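Local coordinates for protein D-alanyl transferase DltD (Enterococcus faecium TX0133A04, PDB 6PFX) that probably takes part in the D-alanylation of lipoteichoic acid in the Gram-positive cell envelope, with a fold of the SGNH hydrolase type, at residues 270-275 against 315-320; 323-328 against 379-384; 41-46 against 80-85; 288-293 against 358-363. One frame throughout, in Å; residues are numbered along the deposited sequence.

Interaction 1 (270-275 against 315-320); sequences PEFSDF and AKKIKF
Lys317 lies across one face of the Phe272 ring, and the CD1 methyl of Ile318 touches both that ring and Phe275. Over the ring it is the aliphatic part of the lysine that sits most centrally: CE stands 3.7 Å from the Phe272 ring centroid and only 5° off the ring normal, a CH-pi contact. NZ has moved on toward the CD2–CE2 side, 4.2 Å from the same centroid and 22° off the normal, which still counts as cation-pi. The lysine reaches this far because CG is anti to its backbone N and the chain beyond stays extended: CG stays outside the rim near CE1, CD comes to the rim by CZ, and CE arrives over the centre. The ammonium group is then gripped by three backbone carbonyls, those of Trp386, Arg267 and Gln389, so a buried charge is met by oxygens while the ring supports the stem.

Ile318 works mainly through CD1, which is 3.7 Å from CD1 of Phe272 and 3.6 Å from CD2 of Phe275, oblique to both rings; its CG1 also nears CE2 of Phe275. No hydrogen bond joins the two segments. Further out, Phe272 also touches Phe314, Phe275 leans on Gln321 and Leu322, and the other branch of Ile318 packs against Ile293 of strand 288-293. The short axes stand 11.7 Å apart and cross at -29°, a wide separation that the phenylalanine rings and the long lysine bridge. This is the near-parallel packing of two neighbouring helices, 271-284 and 308-323, over one side of a parallel sheet, typical of the three-layer alpha/beta fold of SGNH hydrolases.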
loop_
_atom_site.group_PDB
_atom_site.type_symbol
_atom_site.label_atom_id
_atom_site.label_comp_id
_atom_site.label_asym_id
_atom_site.label_seq_id
_atom_site.Cartn_x
_atom_site.Cartn_y
_atom_site.Cartn_z
ATOM N N PRO A 270 11.164 -11.237 3.302
ATOM C CA PRO A 270 10.777 -11.401 1.891
ATOM C C PRO A 270 10.031 -10.205 1.356
ATOM O O PRO A 270 10.014 -10.005 0.142
ATOM C CB PRO A 270 9.862 -12.637 1.903
ATOM C CG PRO A 270 10.226 -13.364 3.172
ATOM C CD PRO A 270 10.609 -12.303 4.156
ATOM N N GLU A 271 9.419 -9.395 2.224
ATOM C CA GLU A 271 8.651 -8.247 1.760
ATOM C C GLU A 271 9.497 -7.257 0.962
ATOM O O GLU A 271 8.957 -6.528 0.121
ATOM C CB GLU A 271 7.998 -7.534 2.946
ATOM C CG GLU A 271 7.077 -6.373 2.532
ATOM C CD GLU A 271 5.712 -6.775 1.969
ATOM O OE1 GLU A 271 5.267 -7.927 2.151
ATOM O OE2 GLU A 271 5.058 -5.899 1.351
ATOM N N PHE A 272 10.805 -7.179 1.231
ATOM C CA PHE A 272 11.651 -6.288 0.446
ATOM C C PHE A 272 11.652 -6.707 -1.014
ATOM O O PHE A 272 11.695 -5.866 -1.912
ATOM C CB PHE A 272 13.081 -6.270 0.992
ATOM C CG PHE A 272 13.216 -5.513 2.281
ATOM C CD1 PHE A 272 13.263 -4.132 2.289
ATOM C CD2 PHE A 272 13.260 -6.187 3.481
ATOM C CE1 PHE A 272 13.358 -3.437 3.466
ATOM C CE2 PHE A 272 13.360 -5.492 4.660
ATOM C CZ PHE A 272 13.409 -4.116 4.648
ATOM N N SER A 273 11.614 -8.015 -1.265
ATOM C CA SER A 273 11.586 -8.526 -2.631
ATOM C C SER A 273 10.179 -8.493 -3.225
ATOM O O SER A 273 10.031 -8.220 -4.423
ATOM C CB SER A 273 12.237 -9.907 -2.657
ATOM O OG SER A 273 13.603 -9.808 -2.257
ATOM N N ASP A 274 9.132 -8.733 -2.421
ATOM C CA ASP A 274 7.773 -8.483 -2.896
ATOM C C ASP A 274 7.609 -7.014 -3.284
ATOM O O ASP A 274 6.984 -6.693 -4.302
ATOM C CB ASP A 274 6.725 -8.861 -1.841
ATOM C CG ASP A 274 6.680 -10.357 -1.529
ATOM O OD1 ASP A 274 7.356 -11.169 -2.188
ATOM O OD2 ASP A 274 5.942 -10.729 -0.594
ATOM N N PHE A 275 8.178 -6.103 -2.482
ATOM C CA PHE A 275 8.140 -4.675 -2.786
ATOM C C PHE A 275 8.867 -4.378 -4.090
ATOM O O PHE A 275 8.433 -3.516 -4.866
ATOM C CB PHE A 275 8.767 -3.890 -1.608
ATOM C CG PHE A 275 8.661 -2.395 -1.756
ATOM C CD1 PHE A 275 7.437 -1.789 -1.708
ATOM C CD2 PHE A 275 9.782 -1.598 -1.913
ATOM C CE1 PHE A 275 7.311 -0.441 -1.862
ATOM C CE2 PHE A 275 9.653 -0.223 -2.064
ATOM C CZ PHE A 275 8.417 0.349 -2.045
ATOM N N ALA A 315 13.876 2.325 7.509
ATOM C CA ALA A 315 13.705 3.426 6.568
ATOM C C ALA A 315 14.954 3.617 5.723
ATOM O O ALA A 315 14.859 3.840 4.514
ATOM C CB ALA A 315 13.384 4.709 7.323
ATOM N N LYS A 316 16.140 3.497 6.335
ATOM C CA LYS A 316 17.379 3.590 5.568
ATOM C C LYS A 316 17.414 2.538 4.468
ATOM O O LYS A 316 17.793 2.833 3.326
ATOM C CB LYS A 316 18.586 3.408 6.494
ATOM C CG LYS A 316 19.952 3.589 5.814
ATOM C CD LYS A 316 21.119 3.491 6.793
ATOM C CE LYS A 316 22.399 4.010 6.170
ATOM N NZ LYS A 316 23.234 2.927 5.635
ATOM N N LYS A 317 17.020 1.310 4.802
ATOM C CA LYS A 317 17.076 0.209 3.852
ATOM C C LYS A 317 16.076 0.411 2.715
ATOM O O LYS A 317 16.416 0.231 1.535
ATOM C CB LYS A 317 16.826 -1.116 4.575
ATOM C CG LYS A 317 16.960 -2.324 3.671
ATOM C CD LYS A 317 17.032 -3.626 4.469
ATOM C CE LYS A 317 17.002 -4.838 3.549
ATOM N NZ LYS A 317 17.251 -6.106 4.329
ATOM N N ILE A 318 14.836 0.793 3.042
ATOM C CA ILE A 318 13.840 0.967 1.983
ATOM C C ILE A 318 14.172 2.171 1.112
ATOM O O ILE A 318 13.957 2.133 -0.107
ATOM C CB ILE A 318 12.407 0.978 2.550
ATOM C CG1 ILE A 318 11.414 0.453 1.506
ATOM C CG2 ILE A 318 12.017 2.335 3.043
ATOM C CD1 ILE A 318 11.608 -1.008 1.180
ATOM N N LYS A 319 14.740 3.227 1.704
ATOM C CA LYS A 319 15.148 4.397 0.931
ATOM C C LYS A 319 16.331 4.089 0.024
ATOM O O LYS A 319 16.387 4.601 -1.098
ATOM C CB LYS A 319 15.387 5.594 1.849
ATOM C CG LYS A 319 14.081 6.104 2.460
ATOM C CD LYS A 319 14.193 7.498 3.064
ATOM C CE LYS A 319 15.395 7.658 3.953
ATOM N NZ LYS A 319 15.307 8.960 4.681
ATOM N N PHE A 320 17.252 3.224 0.458
ATOM C CA PHE A 320 18.302 2.771 -0.448
ATOM C C PHE A 320 17.700 2.045 -1.646
ATOM O O PHE A 320 18.076 2.298 -2.798
ATOM C CB PHE A 320 19.278 1.867 0.301
ATOM C CG PHE A 320 20.373 1.327 -0.558
ATOM C CD1 PHE A 320 20.219 0.135 -1.246
ATOM C CD2 PHE A 320 21.561 2.019 -0.687
ATOM C CE1 PHE A 320 21.244 -0.360 -2.046
ATOM C CE2 PHE A 320 22.578 1.532 -1.478
ATOM C CZ PHE A 320 22.415 0.350 -2.169
#

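Interaction 2 (323-328 against 379-384); sequences NSQGFN and DAFFSK
Phe381, on a short 3-10 turn, meets Ser324 and Gln325 in the Schellman motif that ends helix 308-323, where Gly326 takes the positive phi that this helix ending requires. Gln325 is the side chain to follow. From CB, CG leaves anti to the carbonyl carbon (chi1 -58°), and the extended chain beyond it runs out to the phenylalanine. CG of Gln325 is 3.7 Å from CE2 of Phe381. CD comes next, 3.5 Å from CD2 of the ring. At the tip, NE2 of Gln325 stands 3.4 Å from CD2 of Phe381 and OE1 lies 3.7 Å from that same carbon. The amide thus comes obliquely to the CD2–CE2 side of the ring, with the two planes 37° apart and no hydrogen bond between them.

Both amide atoms are tied down by others: NE2 donates to the carbonyl of Gln321, one turn back, while OE1 accepts hydrogen bonds from the backbone N of Asp378 and NE2 of Gln276. These bonds fix the rotation of the amide and satisfy its polar atoms in a buried place. Trp386 meets the Phe381 ring edge-to-face, and Phe320 and Gln276 pack on it too, wedging the C-terminal segment against helices 271-284 and 308-323. Ser324 comes to the ring from its edge: OG, hydrogen-bonded to the carbonyl of Phe320, sits near the ring plane, 3.3 Å from CZ of Phe381.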
loop_
_atom_site.group_PDB
_atom_site.type_symbol
_atom_site.label_atom_id
_atom_site.label_comp_id
_atom_site.label_asym_id
_atom_site.label_seq_id
_atom_site.Cartn_x
_atom_site.Cartn_y
_atom_site.Cartn_z
ATOM N N ASN A 323 15.864 4.943 -3.750
ATOM C CA ASN A 323 16.735 5.951 -4.338
ATOM C C ASN A 323 17.717 5.342 -5.328
ATOM O O ASN A 323 18.023 5.949 -6.363
ATOM C CB ASN A 323 17.513 6.676 -3.238
ATOM C CG ASN A 323 16.643 7.554 -2.376
ATOM O OD1 ASN A 323 15.561 7.988 -2.780
ATOM N ND2 ASN A 323 17.132 7.856 -1.186
ATOM N N SER A 324 18.249 4.157 -5.019
ATOM C CA SER A 324 19.237 3.557 -5.904
ATOM C C SER A 324 18.653 3.263 -7.276
ATOM O O SER A 324 19.405 3.103 -8.242
ATOM C CB SER A 324 19.794 2.259 -5.311
ATOM O OG SER A 324 18.822 1.228 -5.306
ATOM N N GLN A 325 17.332 3.156 -7.376
ATOM C CA GLN A 325 16.679 2.827 -8.629
ATOM C C GLN A 325 15.951 4.008 -9.247
ATOM O O GLN A 325 15.331 3.854 -10.307
ATOM C CB GLN A 325 15.709 1.660 -8.394
ATOM C CG GLN A 325 16.411 0.415 -7.824
ATOM C CD GLN A 325 15.462 -0.758 -7.739
ATOM O OE1 GLN A 325 15.371 -1.577 -8.663
ATOM N NE2 GLN A 325 14.748 -0.853 -6.623
ATOM N N GLY A 326 16.044 5.186 -8.646
ATOM C CA GLY A 326 15.494 6.387 -9.235
ATOM C C GLY A 326 14.199 6.879 -8.632
ATOM O O GLY A 326 13.668 7.898 -9.103
ATOM N N PHE A 327 13.680 6.200 -7.611
ATOM C CA PHE A 327 12.486 6.646 -6.898
ATOM C C PHE A 327 12.951 7.584 -5.795
ATOM O O PHE A 327 13.407 7.138 -4.741
ATOM C CB PHE A 327 11.750 5.445 -6.326
ATOM C CG PHE A 327 11.224 4.473 -7.363
ATOM C CD1 PHE A 327 9.977 4.666 -7.938
ATOM C CD2 PHE A 327 11.949 3.354 -7.718
ATOM C CE1 PHE A 327 9.473 3.778 -8.846
ATOM C CE2 PHE A 327 11.449 2.459 -8.615
ATOM C CZ PHE A 327 10.201 2.675 -9.197
ATOM N N ASN A 328 12.859 8.893 -6.039
ATOM C CA ASN A 328 13.448 9.866 -5.129
ATOM C C ASN A 328 12.410 10.767 -4.475
ATOM O O ASN A 328 12.783 11.723 -3.781
ATOM C CB ASN A 328 14.477 10.744 -5.853
ATOM C CG ASN A 328 15.640 9.957 -6.393
ATOM O OD1 ASN A 328 15.972 10.038 -7.578
ATOM N ND2 ASN A 328 16.279 9.204 -5.529
ATOM N N ASP A 379 17.638 -6.121 -10.456
ATOM C CA ASP A 379 17.020 -7.376 -10.056
ATOM C C ASP A 379 17.679 -7.997 -8.829
ATOM O O ASP A 379 17.098 -8.918 -8.247
ATOM C CB ASP A 379 17.017 -8.321 -11.260
ATOM C CG ASP A 379 16.144 -7.816 -12.407
ATOM O OD1 ASP A 379 15.014 -7.353 -12.155
ATOM O OD2 ASP A 379 16.583 -7.898 -13.576
ATOM N N ALA A 380 18.848 -7.511 -8.397
ATOM C CA ALA A 380 19.413 -7.976 -7.136
ATOM C C ALA A 380 18.435 -7.805 -5.980
ATOM O O ALA A 380 18.561 -8.481 -4.953
ATOM C CB ALA A 380 20.692 -7.202 -6.792
ATOM N N PHE A 381 17.497 -6.863 -6.086
ATOM C CA PHE A 381 16.582 -6.641 -4.965
ATOM C C PHE A 381 15.570 -7.776 -4.795
ATOM O O PHE A 381 14.840 -7.782 -3.799
ATOM C CB PHE A 381 15.901 -5.274 -5.114
ATOM C CG PHE A 381 16.814 -4.104 -4.861
ATOM C CD1 PHE A 381 17.309 -3.854 -3.582
ATOM C CD2 PHE A 381 17.140 -3.220 -5.885
ATOM C CE1 PHE A 381 18.127 -2.775 -3.357
ATOM C CE2 PHE A 381 17.981 -2.151 -5.657
ATOM C CZ PHE A 381 18.448 -1.912 -4.385
ATOM N N PHE A 382 15.525 -8.745 -5.726
ATOM C CA PHE A 382 14.745 -9.972 -5.551
ATOM C C PHE A 382 15.479 -11.028 -4.720
ATOM O O PHE A 382 14.858 -12.025 -4.322
ATOM C CB PHE A 382 14.349 -10.571 -6.928
ATOM C CG PHE A 382 13.359 -9.737 -7.690
ATOM C CD1 PHE A 382 12.124 -9.405 -7.135
ATOM C CD2 PHE A 382 13.654 -9.293 -8.962
ATOM C CE1 PHE A 382 11.209 -8.614 -7.838
ATOM C CE2 PHE A 382 12.752 -8.509 -9.666
ATOM C CZ PHE A 382 11.521 -8.172 -9.097
ATOM N N SER A 383 16.767 -10.820 -4.437
ATOM C CA SER A 383 17.606 -11.857 -3.858
ATOM C C SER A 383 17.427 -11.983 -2.354
ATOM O O SER A 383 17.076 -11.016 -1.665
ATOM C CB SER A 383 19.092 -11.571 -4.119
ATOM O OG SER A 383 19.549 -10.470 -3.348
ATOM N N LYS A 384 17.723 -13.182 -1.846
ATOM C CA LYS A 384 17.738 -13.394 -0.405
ATOM C C LYS A 384 18.815 -12.555 0.262
ATOM O O LYS A 384 18.663 -12.155 1.423
ATOM C CB LYS A 384 17.916 -14.881 -0.083
ATOM C CG LYS A 384 16.713 -15.731 -0.458
ATOM C CD LYS A 384 16.113 -16.475 0.729
ATOM C CE LYS A 384 14.866 -17.237 0.309
ATOM N NZ LYS A 384 14.310 -18.055 1.423
#

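Interaction 3 (41-46 against 80-85); sequences PFFGSS and LSQYMM
The Phe43 ring meets Gln82 at its edge: OE1 lies in the ring plane, 3.5 Å from CD1 of Phe43 and 3.2 Å from its CB. Met85 comes up to the same ring near its plane as well, a loose apolar touch with CB of Met85 4.5 Å from CE1 of Phe43. The glutamine amide is turned 51° from the ring. With CG anti to the carbonyl carbon and the chain extended beyond, Gln82 runs alongside Phe43 with the opposite heading, and its amide passes the phenylalanine to reach the backbone of Gly44.

There OE1 takes the amide hydrogen of Gly44. The bond from Gly44 N to Gln82 OE1 is short, 2.6 Å, and bent, with 138° at the hydrogen, but the donor lies in the carbonyl plane of the glutamine, on a lone pair. NE2 of Gln82 gives a weak bond to O of Gly44, at 2.8 Å and 126°. One side-chain amide thus bridges the N-H and the C=O of a single residue.

The bridged glycine lies where strand 39-43 has just ended, in the turn that leads to Ser46. In the SGNH family a serine follows the first strand in this way, and Ser46, whose OG is hydrogen-bonded to His348, is consistent with a Ser-His-Asp triad completed by Asp345. Helix 79-89 lies beside this turn and reaches it through Gln82.

The carbonyl of Gly44 also accepts from OG1 of Thr77. Phe43 itself remains in the sheet, its backbone hydrogen-bonded to Val99 and Ile101, with Val98 and Leu72 against its side chain.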
loop_
_atom_site.group_PDB
_atom_site.type_symbol
_atom_site.label_atom_id
_atom_site.label_comp_id
_atom_site.label_asym_id
_atom_site.label_seq_id
_atom_site.Cartn_x
_atom_site.Cartn_y
_atom_site.Cartn_z
ATOM N N PRO A 41 -4.452 6.428 -8.013
ATOM C CA PRO A 41 -4.429 5.285 -7.086
ATOM C C PRO A 41 -3.613 5.607 -5.841
ATOM O O PRO A 41 -2.529 6.193 -5.925
ATOM C CB PRO A 41 -3.798 4.160 -7.917
ATOM C CG PRO A 41 -2.920 4.885 -8.901
ATOM C CD PRO A 41 -3.678 6.157 -9.246
ATOM N N PHE A 42 -4.189 5.283 -4.677
ATOM C CA PHE A 42 -3.521 5.345 -3.378
ATOM C C PHE A 42 -3.397 3.905 -2.880
ATOM O O PHE A 42 -4.404 3.262 -2.554
ATOM C CB PHE A 42 -4.325 6.159 -2.367
ATOM C CG PHE A 42 -4.155 7.658 -2.465
ATOM C CD1 PHE A 42 -4.444 8.352 -3.632
ATOM C CD2 PHE A 42 -3.743 8.376 -1.346
ATOM C CE1 PHE A 42 -4.301 9.739 -3.691
ATOM C CE2 PHE A 42 -3.618 9.743 -1.387
ATOM C CZ PHE A 42 -3.901 10.438 -2.559
ATOM N N PHE A 43 -2.170 3.399 -2.853
ATOM C CA PHE A 43 -1.868 2.057 -2.386
ATOM C C PHE A 43 -1.430 2.106 -0.931
ATOM O O PHE A 43 -0.778 3.056 -0.487
ATOM C CB PHE A 43 -0.742 1.420 -3.210
ATOM C CG PHE A 43 -1.104 1.165 -4.648
ATOM C CD1 PHE A 43 -1.757 -0.001 -5.019
ATOM C CD2 PHE A 43 -0.786 2.088 -5.633
ATOM C CE1 PHE A 43 -2.094 -0.230 -6.341
ATOM C CE2 PHE A 43 -1.132 1.862 -6.947
ATOM C CZ PHE A 43 -1.773 0.699 -7.302
ATOM N N GLY A 44 -1.761 1.049 -0.202
ATOM C CA GLY A 44 -1.395 0.989 1.194
ATOM C C GLY A 44 -2.046 -0.174 1.907
ATOM O O GLY A 44 -1.995 -1.307 1.425
ATOM N N SER A 45 -2.643 0.085 3.066
ATOM C CA SER A 45 -3.362 -0.957 3.798
ATOM C C SER A 45 -4.432 -0.283 4.652
ATOM O O SER A 45 -5.025 0.705 4.213
ATOM C CB SER A 45 -2.411 -1.861 4.580
ATOM O OG SER A 45 -1.447 -1.136 5.301
ATOM N N SER A 46 -4.660 -0.770 5.877
ATOM C CA SER A 46 -5.838 -0.362 6.641
ATOM C C SER A 46 -5.867 1.124 6.980
ATOM O O SER A 46 -6.945 1.651 7.280
ATOM C CB SER A 46 -5.946 -1.187 7.930
ATOM O OG SER A 46 -4.738 -1.141 8.661
ATOM N N LEU A 80 2.900 -7.891 -2.462
ATOM C CA LEU A 80 2.536 -8.889 -3.464
ATOM C C LEU A 80 1.113 -8.656 -3.961
ATOM O O LEU A 80 0.859 -8.619 -5.171
ATOM C CB LEU A 80 2.693 -10.286 -2.868
ATOM C CG LEU A 80 2.719 -11.461 -3.834
ATOM C CD1 LEU A 80 3.330 -12.649 -3.121
ATOM C CD2 LEU A 80 1.337 -11.795 -4.284
ATOM N N SER A 81 0.174 -8.446 -3.036
ATOM C CA SER A 81 -1.204 -8.212 -3.445
ATOM C C SER A 81 -1.320 -6.936 -4.264
ATOM O O SER A 81 -2.034 -6.894 -5.273
ATOM C CB SER A 81 -2.107 -8.116 -2.220
ATOM O OG SER A 81 -2.155 -9.362 -1.563
ATOM N N GLN A 82 -0.630 -5.878 -3.860
ATOM C CA GLN A 82 -0.789 -4.638 -4.620
ATOM C C GLN A 82 -0.073 -4.702 -5.960
ATOM O O GLN A 82 -0.525 -4.078 -6.927
ATOM C CB GLN A 82 -0.458 -3.437 -3.747
ATOM C CG GLN A 82 -1.667 -3.189 -2.798
ATOM C CD GLN A 82 -1.424 -2.203 -1.678
ATOM O OE1 GLN A 82 -1.944 -1.091 -1.702
ATOM N NE2 GLN A 82 -0.691 -2.629 -0.658
ATOM N N TYR A 83 1.008 -5.478 -6.058
ATOM C CA TYR A 83 1.576 -5.769 -7.368
ATOM C C TYR A 83 0.543 -6.402 -8.294
ATOM O O TYR A 83 0.472 -6.058 -9.477
ATOM C CB TYR A 83 2.773 -6.717 -7.262
ATOM C CG TYR A 83 3.323 -7.122 -8.620
ATOM C CD1 TYR A 83 4.157 -6.271 -9.318
ATOM C CD2 TYR A 83 3.007 -8.346 -9.204
ATOM C CE1 TYR A 83 4.674 -6.621 -10.566
ATOM C CE2 TYR A 83 3.514 -8.701 -10.452
ATOM C CZ TYR A 83 4.356 -7.834 -11.124
ATOM O OH TYR A 83 4.874 -8.163 -12.367
ATOM N N MET A 84 -0.238 -7.363 -7.785
ATOM C CA MET A 84 -1.223 -8.030 -8.630
ATOM C C MET A 84 -2.291 -7.050 -9.092
ATOM O O MET A 84 -2.790 -7.148 -10.218
ATOM C CB MET A 84 -1.894 -9.182 -7.883
ATOM C CG MET A 84 -0.964 -10.262 -7.416
ATOM S SD MET A 84 0.029 -10.913 -8.751
ATOM C CE MET A 84 -1.232 -11.229 -9.985
ATOM N N MET A 85 -2.668 -6.108 -8.229
ATOM C CA MET A 85 -3.589 -5.062 -8.652
ATOM C C MET A 85 -2.979 -4.231 -9.773
ATOM O O MET A 85 -3.621 -3.982 -10.799
ATOM C CB MET A 85 -3.948 -4.166 -7.470
ATOM C CG MET A 85 -4.639 -4.886 -6.345
ATOM S SD MET A 85 -5.072 -3.766 -5.000
ATOM C CE MET A 85 -5.032 -4.923 -3.627
#

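Interaction 4 (288-293 against 358-363); sequences EVLFII and DQQIRP
Leu290 turns CG anti to its backbone N (chi1 170°), and this sends CD2 out toward helix segment 358-363, where Ile361 receives it. Ile361 has the other setting, CG1 anti to the carbonyl carbon (chi1 -70°), which turns CG1 and CD1 in toward the strand. The two side chains meet at about a right angle, with CD2 of Leu290 3.7 Å from CG1 of Ile361. The same methyl also presses on the helix backbone: CD2 of Leu290 is 3.8 Å from C of Gln360, and it reaches CB of Gln360 at 4.1 Å.

Two residues along the strand, Ile292 presents only its tip. Its CD1 is 4.1 Å from CD1 of Ile361, a lighter touch than that of the leucine. The isoleucine of the helix is therefore met by two strand side chains on the same face of the sheet, Leu290 on CG1 and Ile292 on CG1 and CD1 about equally. The side-chain contacts are apolar, and no hydrogen bond crosses between the segments.

Strand and helix run almost exactly antiparallel, 175° between their directions and 9.8 Å between their short axes. Strand 288-293 lies in the parallel sheet between strands 97-101 and 330-332; helix 351-365 lies over one face of it, where Gln360 touches Ala331, while Phe291 and Ile293 point to the other face and pack on helix 308-323.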
loop_
_atom_site.group_PDB
_atom_site.type_symbol
_atom_site.label_atom_id
_atom_site.label_comp_id
_atom_site.label_asym_id
_atom_site.label_seq_id
_atom_site.Cartn_x
_atom_site.Cartn_y
_atom_site.Cartn_z
ATOM N N GLU A 288 5.035 8.176 -11.956
ATOM C CA GLU A 288 5.675 9.018 -10.957
ATOM C C GLU A 288 4.994 8.711 -9.632
ATOM O O GLU A 288 3.764 8.619 -9.573
ATOM C CB GLU A 288 5.519 10.491 -11.303
ATOM C CG GLU A 288 6.323 10.915 -12.548
ATOM C CD GLU A 288 7.830 11.032 -12.298
ATOM O OE1 GLU A 288 8.280 10.993 -11.133
ATOM O OE2 GLU A 288 8.585 11.166 -13.285
ATOM N N VAL A 289 5.781 8.507 -8.584
ATOM C CA VAL A 289 5.251 7.986 -7.333
ATOM C C VAL A 289 5.718 8.855 -6.177
ATOM O O VAL A 289 6.877 9.283 -6.138
ATOM C CB VAL A 289 5.700 6.524 -7.075
ATOM C CG1 VAL A 289 4.898 5.890 -5.933
ATOM C CG2 VAL A 289 5.619 5.671 -8.319
ATOM N N LEU A 290 4.810 9.104 -5.231
ATOM C CA LEU A 290 5.141 9.610 -3.903
ATOM C C LEU A 290 4.984 8.461 -2.909
ATOM O O LEU A 290 3.879 7.927 -2.738
ATOM C CB LEU A 290 4.242 10.783 -3.500
ATOM C CG LEU A 290 4.337 11.257 -2.039
ATOM C CD1 LEU A 290 5.721 11.829 -1.698
ATOM C CD2 LEU A 290 3.239 12.290 -1.703
ATOM N N PHE A 291 6.089 8.070 -2.278
ATOM C CA PHE A 291 6.075 7.071 -1.218
ATOM C C PHE A 291 6.017 7.781 0.128
ATOM O O PHE A 291 6.661 8.814 0.317
ATOM C CB PHE A 291 7.322 6.180 -1.271
ATOM C CG PHE A 291 7.402 5.330 -2.514
ATOM C CD1 PHE A 291 6.761 4.106 -2.567
ATOM C CD2 PHE A 291 8.114 5.757 -3.627
ATOM C CE1 PHE A 291 6.817 3.312 -3.710
ATOM C CE2 PHE A 291 8.172 4.970 -4.785
ATOM C CZ PHE A 291 7.529 3.744 -4.817
ATOM N N ILE A 292 5.217 7.236 1.044
ATOM C CA ILE A 292 5.049 7.763 2.402
ATOM C C ILE A 292 5.416 6.656 3.381
ATOM O O ILE A 292 4.899 5.537 3.276
ATOM C CB ILE A 292 3.603 8.265 2.632
ATOM C CG1 ILE A 292 3.271 9.334 1.583
ATOM C CG2 ILE A 292 3.413 8.767 4.078
ATOM C CD1 ILE A 292 1.810 9.748 1.502
ATOM N N ILE A 293 6.292 6.978 4.339
ATOM C CA ILE A 293 6.734 6.042 5.368
ATOM C C ILE A 293 6.282 6.594 6.711
ATOM O O ILE A 293 6.825 7.611 7.171
ATOM C CB ILE A 293 8.257 5.898 5.398
ATOM C CG1 ILE A 293 8.798 5.564 4.011
ATOM C CG2 ILE A 293 8.611 4.774 6.358
ATOM C CD1 ILE A 293 10.320 5.485 3.911
ATOM N N ASP A 358 -0.446 15.512 3.376
ATOM C CA ASP A 358 -1.036 16.394 2.385
ATOM C C ASP A 358 -0.053 17.454 1.912
ATOM O O ASP A 358 -0.190 17.956 0.792
ATOM C CB ASP A 358 -2.303 17.068 2.906
ATOM C CG ASP A 358 -3.077 17.752 1.789
ATOM O OD1 ASP A 358 -3.373 17.056 0.798
ATOM O OD2 ASP A 358 -3.341 18.979 1.868
ATOM N N GLN A 359 0.904 17.848 2.759
ATOM C CA GLN A 359 1.875 18.863 2.360
ATOM C C GLN A 359 2.773 18.379 1.232
ATOM O O GLN A 359 3.414 19.196 0.560
ATOM C CB GLN A 359 2.708 19.303 3.556
ATOM C CG GLN A 359 1.867 19.727 4.767
ATOM C CD GLN A 359 0.698 20.637 4.432
ATOM O OE1 GLN A 359 0.878 21.717 3.874
ATOM N NE2 GLN A 359 -0.518 20.191 4.750
ATOM N N GLN A 360 2.881 17.074 1.046
ATOM C CA GLN A 360 3.615 16.532 -0.083
ATOM C C GLN A 360 2.694 15.964 -1.146
ATOM O O GLN A 360 3.023 16.057 -2.328
ATOM C CB GLN A 360 4.654 15.513 0.398
ATOM C CG GLN A 360 5.689 16.213 1.318
ATOM C CD GLN A 360 6.797 15.310 1.801
ATOM O OE1 GLN A 360 7.468 14.638 1.009
ATOM N NE2 GLN A 360 7.008 15.297 3.116
ATOM N N ILE A 361 1.526 15.434 -0.768
ATOM C CA ILE A 361 0.586 14.928 -1.766
ATOM C C ILE A 361 0.072 16.063 -2.640
ATOM O O ILE A 361 0.016 15.945 -3.870
ATOM C CB ILE A 361 -0.596 14.197 -1.095
ATOM C CG1 ILE A 361 -0.147 12.878 -0.467
ATOM C CG2 ILE A 361 -1.764 14.027 -2.095
ATOM C CD1 ILE A 361 -1.166 12.334 0.558
ATOM N N ARG A 362 -0.350 17.165 -2.013
ATOM C CA ARG A 362 -0.992 18.253 -2.740
ATOM C C ARG A 362 -0.087 18.854 -3.803
ATOM O O ARG A 362 -0.501 18.895 -4.977
ATOM C CB ARG A 362 -1.503 19.323 -1.755
ATOM C CG ARG A 362 -2.354 20.435 -2.396
ATOM C CD ARG A 362 -2.521 21.637 -1.461
ATOM N NE ARG A 362 -1.222 22.172 -1.066
ATOM C CZ ARG A 362 -0.399 22.837 -1.874
ATOM N NH1 ARG A 362 -0.735 23.066 -3.139
ATOM N NH2 ARG A 362 0.763 23.275 -1.411
ATOM N N PRO A 363 1.132 19.309 -3.512
ATOM C CA PRO A 363 1.935 19.899 -4.595
ATOM C C PRO A 363 2.323 18.903 -5.685
ATOM O O PRO A 363 2.482 19.299 -6.849
ATOM C CB PRO A 363 3.148 20.477 -3.863
ATOM C CG PRO A 363 3.259 19.637 -2.619
ATOM C CD PRO A 363 1.839 19.346 -2.217
#

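How the interactions relate
Along the chain interaction 3 comes first and is complete before the other three begin; interaction 1 closes before interaction 2 opens, and interaction 4 alternates with both. The five-stranded parallel sheet unites them. Strands 39-43 and 288-293 carry interactions 3 and 4, centres 16 Å apart, where Phe42 touches Ile361. Helices 271-284 and 308-323 make interaction 1 on the face of the sheet away from helix 351-365, and Ile293 and Phe291 reach them from interaction 4. Interaction 2 lies outermost, its centre 8 Å from that of interaction 1, linked through the hydrogen bond from Ser273 OG to Phe381 O. Together they tie both helical layers and the C-terminal segment to the sheet whose strand 39-43 leads into the likely catalytic serine.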